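Transcription factor TAU subunit SFC1 (Schizosaccharomyces pombe, PDB 4BJI) is a TFIIIC subunit, here its DNA-binding domain, within the tauA part that binds boxA promoter DNA of tRNA and similar genes for RNA polymerase III transcription. Local coordinates at residues G168-S172 against G173-K177; N103-A106 against Y107-L110. One frame throughout, in Å; residues are numbered along the deposited sequence. Where two conformers were deposited one is given.

Interaction 1. Residues G168-S172 against G173-K177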
loop_
_atom_site.group_PDB
_atom_site.type_symbol
_atom_site.label_atom_id
_atom_site.label_comp_id
_atom_site.label_asym_id
_atom_site.label_seq_id
_atom_site.Cartn_x
_atom_site.Cartn_y
_atom_site.Cartn_z
ATOM N N GLY A 168 9.767 -7.828 -1.778
ATOM C CA GLY A 168 9.166 -8.347 -0.567
ATOM C C GLY A 168 9.026 -9.850 -0.617
ATOM O O GLY A 168 9.996 -10.588 -0.892
ATOM N N TRP A 169 7.833 -10.345 -0.320
ATOM C CA TRP A 169 7.615 -11.787 -0.204
ATOM C C TRP A 169 7.362 -12.472 -1.551
ATOM O O TRP A 169 7.169 -13.693 -1.584
ATOM C CB TRP A 169 6.444 -12.011 0.743
ATOM C CG TRP A 169 6.741 -11.632 2.166
ATOM C CD1 TRP A 169 6.284 -10.547 2.865
ATOM C CD2 TRP A 169 7.562 -12.385 3.066
ATOM N NE1 TRP A 169 6.790 -10.574 4.149
ATOM C CE2 TRP A 169 7.558 -11.703 4.302
ATOM C CE3 TRP A 169 8.278 -13.573 2.954
ATOM C CZ2 TRP A 169 8.259 -12.171 5.406
ATOM C CZ3 TRP A 169 8.969 -14.036 4.068
ATOM C CH2 TRP A 169 8.959 -13.314 5.269
ATOM N N TYR A 170 7.392 -11.720 -2.648
ATOM C CA TYR A 170 7.059 -12.264 -3.963
ATOM C C TYR A 170 8.298 -12.554 -4.792
ATOM O O TYR A 170 9.232 -11.734 -4.857
ATOM C CB TYR A 170 6.146 -11.311 -4.750
ATOM C CG TYR A 170 4.846 -11.114 -4.045
ATOM C CD1 TYR A 170 3.902 -12.146 -4.004
ATOM C CD2 TYR A 170 4.524 -9.918 -3.452
ATOM C CE1 TYR A 170 2.684 -11.962 -3.342
ATOM C CE2 TYR A 170 3.300 -9.725 -2.805
ATOM C CZ TYR A 170 2.407 -10.774 -2.733
ATOM O OH TYR A 170 1.186 -10.626 -2.089
ATOM N N ARG A 171 8.302 -13.712 -5.434
ATOM C CA ARG A 171 9.345 -14.077 -6.378
ATOM C C ARG A 171 9.442 -13.012 -7.465
ATOM O O ARG A 171 8.414 -12.536 -7.974
ATOM C CB ARG A 171 9.030 -15.462 -6.963
ATOM C CG ARG A 171 10.045 -15.981 -7.953
ATOM C CD ARG A 171 9.611 -17.366 -8.377
ATOM N NE ARG A 171 8.519 -17.309 -9.330
ATOM C CZ ARG A 171 7.271 -17.686 -9.106
ATOM N NH1 ARG A 171 6.932 -18.198 -7.915
ATOM N NH2 ARG A 171 6.320 -17.578 -10.087
ATOM N N SER A 172 10.658 -12.650 -7.851
ATOM C CA SER A 172 10.849 -11.517 -8.745
ATOM C C SER A 172 10.070 -11.635 -10.060
ATOM O O SER A 172 9.416 -10.673 -10.451
ATOM C CB SER A 172 12.332 -11.231 -9.021
ATOM O OG SER A 172 12.925 -12.276 -9.758
ATOM N N GLY A 173 10.093 -12.763 -10.741
ATOM C CA GLY A 173 9.420 -12.795 -12.035
ATOM C C GLY A 173 7.922 -12.656 -11.928
ATOM O O GLY A 173 7.272 -12.109 -12.809
ATOM N N ARG A 174 7.364 -13.159 -10.841
ATOM C CA ARG A 174 5.926 -13.028 -10.616
ATOM C C ARG A 174 5.578 -11.582 -10.232
ATOM O O ARG A 174 4.615 -10.998 -10.740
ATOM C CB ARG A 174 5.471 -13.995 -9.535
ATOM C CG ARG A 174 4.009 -13.844 -9.109
ATOM C CD ARG A 174 2.973 -14.077 -10.195
ATOM N NE ARG A 174 3.174 -15.281 -11.002
ATOM C CZ ARG A 174 2.352 -16.317 -11.028
ATOM N NH1 ARG A 174 1.325 -16.401 -10.212
ATOM N NH2 ARG A 174 2.619 -17.305 -11.868
ATOM N N TYR A 175 6.377 -10.997 -9.342
ATOM C CA TYR A 175 6.170 -9.610 -8.947
ATOM C C TYR A 175 6.185 -8.646 -10.114
ATOM O O TYR A 175 5.307 -7.796 -10.227
ATOM C CB TYR A 175 7.261 -9.201 -7.951
ATOM C CG TYR A 175 7.063 -7.850 -7.350
ATOM C CD1 TYR A 175 6.152 -7.628 -6.325
ATOM C CD2 TYR A 175 7.807 -6.772 -7.806
ATOM C CE1 TYR A 175 5.991 -6.365 -5.768
ATOM C CE2 TYR A 175 7.652 -5.508 -7.230
ATOM C CZ TYR A 175 6.745 -5.346 -6.226
ATOM O OH TYR A 175 6.557 -4.076 -5.672
ATOM N N TYR A 176 7.156 -8.784 -10.988
ATOM C CA TYR A 176 7.288 -7.832 -12.098
ATOM C C TYR A 176 6.280 -8.108 -13.206
ATOM O O TYR A 176 5.862 -7.168 -13.885
ATOM C CB TYR A 176 8.762 -7.740 -12.564
ATOM C CG TYR A 176 9.629 -7.031 -11.527
ATOM C CD1 TYR A 176 9.382 -5.704 -11.192
ATOM C CD2 TYR A 176 10.660 -7.691 -10.874
ATOM C CE1 TYR A 176 10.135 -5.052 -10.252
ATOM C CE2 TYR A 176 11.416 -7.044 -9.895
ATOM C CZ TYR A 176 11.138 -5.733 -9.604
ATOM O OH TYR A 176 11.890 -5.080 -8.626
ATOM N N LYS A 177 5.811 -9.350 -13.344
ATOM C CA LYS A 177 4.672 -9.616 -14.235
ATOM C C LYS A 177 3.438 -8.869 -13.742
ATOM O O LYS A 177 2.773 -8.164 -14.520
ATOM C CB LYS A 177 4.382 -11.093 -14.345
ATOM C CG LYS A 177 3.017 -11.333 -15.039
ATOM C CD LYS A 177 2.683 -12.801 -15.200
ATOM C CE LYS A 177 3.478 -13.376 -16.350
ATOM N NZ LYS A 177 3.001 -14.784 -16.693
#
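Arg171 and Arg174 bring their side chains together where the loop enters helix 172-189. With CG of Arg171 anti to the backbone N (chi1 -179°) and the chain bent only at chi3, the guanidinium lays one face over Arg174, NH2 of Arg171 standing 3.7 Å from CB of Arg174. Arg174 is bent at chi2 and chi3; its guanidinium plane is turned 72° from the first, and NH2 of Arg171 comes within 4.0 Å of NE of Arg174. Tyr170 and Tyr175 cross at about a right angle, their CB atoms 4.0 Å apart. Arg171 is the N-cap residue, and Arg171 O accepts an i to i+4 bond of the helix, from Tyr175 N at 2.9 Å. The next runs from Tyr176 N to Ser172 O, 3.0 Å. The Tyr176 ring swings back beside its own backbone N, bringing CD2 of Tyr176 to 3.3 Å from Ser172 O, while CD2 of Tyr175 sits over the centre of one ring face. With an alanine in place of Tyr176, CD2 of Tyr175 would probably lose that face, and Ser172 O its ring contact. Glu208 takes a salt bridge from each arginine; this shared carboxylate ties the helix start to the chain just after helix 197-205.

Interaction 2. Residues N103-A106 against Y107-L110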
loop_
_atom_site.group_PDB
_atom_site.type_symbol
_atom_site.label_atom_id
_atom_site.label_comp_id
_atom_site.label_asym_id
_atom_site.label_seq_id
_atom_site.Cartn_x
_atom_site.Cartn_y
_atom_site.Cartn_z
ATOM N N ASN A 103 2.515 -13.209 6.135
ATOM C CA ASN A 103 1.143 -12.747 5.885
ATOM C C ASN A 103 1.115 -11.308 5.392
ATOM O O ASN A 103 0.124 -10.887 4.757
ATOM C CB ASN A 103 0.252 -12.854 7.127
ATOM C CG ASN A 103 -0.025 -14.271 7.515
ATOM O OD1 ASN A 103 -0.093 -15.164 6.669
ATOM N ND2 ASN A 103 -0.170 -14.498 8.815
ATOM N N ALA A 104 2.176 -10.535 5.667
ATOM C CA ALA A 104 2.249 -9.162 5.209
ATOM C C ALA A 104 2.450 -9.017 3.704
ATOM O O ALA A 104 2.381 -7.899 3.187
ATOM C CB ALA A 104 3.328 -8.422 5.957
ATOM N N ALA A 105 2.652 -10.123 2.979
ATOM C CA ALA A 105 2.603 -10.071 1.534
ATOM C C ALA A 105 1.310 -9.417 1.051
ATOM O O ALA A 105 1.315 -8.733 0.022
ATOM C CB ALA A 105 2.700 -11.499 0.963
ATOM N N ALA A 106 0.228 -9.582 1.790
ATOM C CA ALA A 106 -1.052 -9.005 1.403
ATOM C C ALA A 106 -1.095 -7.465 1.496
ATOM O O ALA A 106 -1.991 -6.824 0.961
ATOM C CB ALA A 106 -2.139 -9.579 2.289
ATOM N N TYR A 107 -0.129 -6.869 2.204
ATOM C CA TYR A 107 -0.126 -5.442 2.475
ATOM C C TYR A 107 0.950 -4.705 1.688
ATOM O O TYR A 107 1.071 -3.484 1.802
ATOM C CB TYR A 107 0.060 -5.160 3.973
ATOM C CG TYR A 107 -0.927 -5.899 4.831
ATOM C CD1 TYR A 107 -2.268 -5.882 4.517
ATOM C CD2 TYR A 107 -0.493 -6.673 5.889
ATOM C CE1 TYR A 107 -3.186 -6.599 5.288
ATOM C CE2 TYR A 107 -1.386 -7.379 6.658
ATOM C CZ TYR A 107 -2.704 -7.340 6.337
ATOM O OH TYR A 107 -3.571 -8.077 7.155
ATOM N N GLN A 108 1.727 -5.425 0.878
ATOM C CA GLN A 108 2.752 -4.770 0.063
ATOM C C GLN A 108 2.138 -3.729 -0.857
ATOM O O GLN A 108 1.000 -3.886 -1.317
ATOM C CB GLN A 108 3.547 -5.780 -0.762
ATOM C CG GLN A 108 4.429 -6.633 0.110
ATOM C CD GLN A 108 5.365 -7.579 -0.599
ATOM O OE1 GLN A 108 5.636 -8.670 -0.059
ATOM N NE2 GLN A 108 5.877 -7.208 -1.762
ATOM N N ALA A 109 2.896 -2.656 -1.093
ATOM C CA ALA A 109 2.514 -1.529 -1.925
ATOM C C ALA A 109 3.271 -1.498 -3.220
ATOM O O ALA A 109 4.485 -1.729 -3.246
ATOM C CB ALA A 109 2.796 -0.233 -1.160
ATOM N N LEU A 110 2.533 -1.280 -4.312
ATOM C CA LEU A 110 3.145 -1.091 -5.626
ATOM C C LEU A 110 2.898 0.338 -6.067
ATOM O O LEU A 110 1.741 0.784 -6.104
ATOM C CB LEU A 110 2.595 -2.083 -6.641
ATOM C CG LEU A 110 2.942 -3.550 -6.393
ATOM C CD1 LEU A 110 1.810 -4.220 -5.737
ATOM C CD2 LEU A 110 3.239 -4.193 -7.708
#
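The Tyr107 ring lies along the 3-10 segment that precedes it, and backbone bonds hold the turn. Tyr107 N donates to Ala104 O, an i to i+3 bond of 2.9 Å. One residue on, Gln108 N makes a weak bond of 3.4 Å to Ala105 O.

The apolar contacts centre on the Tyr107 ring. CG lies beside the backbone N and anti to the carbonyl carbon (chi1 -53°), which turns the ring back along the preceding residues. CB of Ala106 stands over one face, 4.3 Å above the plane and offset toward the rim; CD2 of Tyr107 meets CA of Ala104 at 3.8 Å and CB of Ala104 at 4.2 Å.

The polar side chain at work is that of Gln108. Its chain is extended beyond CG and carries OE1 of Gln108 to 3.7 Å from CA of Ala105. The buried amide is held at both ends by the loop of Thr167 and Trp169, where NE2 donates to Thr167 O.

Beyond Gln108 the backbone opens into strand 109-111, which pairs antiparallel with strand 139-141. This is a short 3-10 segment that passes through Tyr107 and Gln108 into a beta strand, with the i to i+3 bond that defines such a turn, at the entry to a two-stranded sheet.

Overall arrangement
Interaction 2 comes first along the chain, yet the two contacts meet in space, their centres about 12 Å apart. Gln108 OE1 reaches Trp169 N at 2.8 Å, a probable hydrogen bond, and Tyr170 OH lies 2.8 Å from Ala105 O, where the bond is weak. Between these polar links the Tyr170 ring packs on the Gln108 amide, CD2 of Tyr170 to NE2 of Gln108 3.5 Å. The loop before helix 172-189 is thus fastened to the turn before strand 109-111, while Tyr175 on the helix touches both Gln108 and Leu110. Interaction 2 sits nearer the chain centre, its own centre about 7 Å from it against 16 Å for interaction 1.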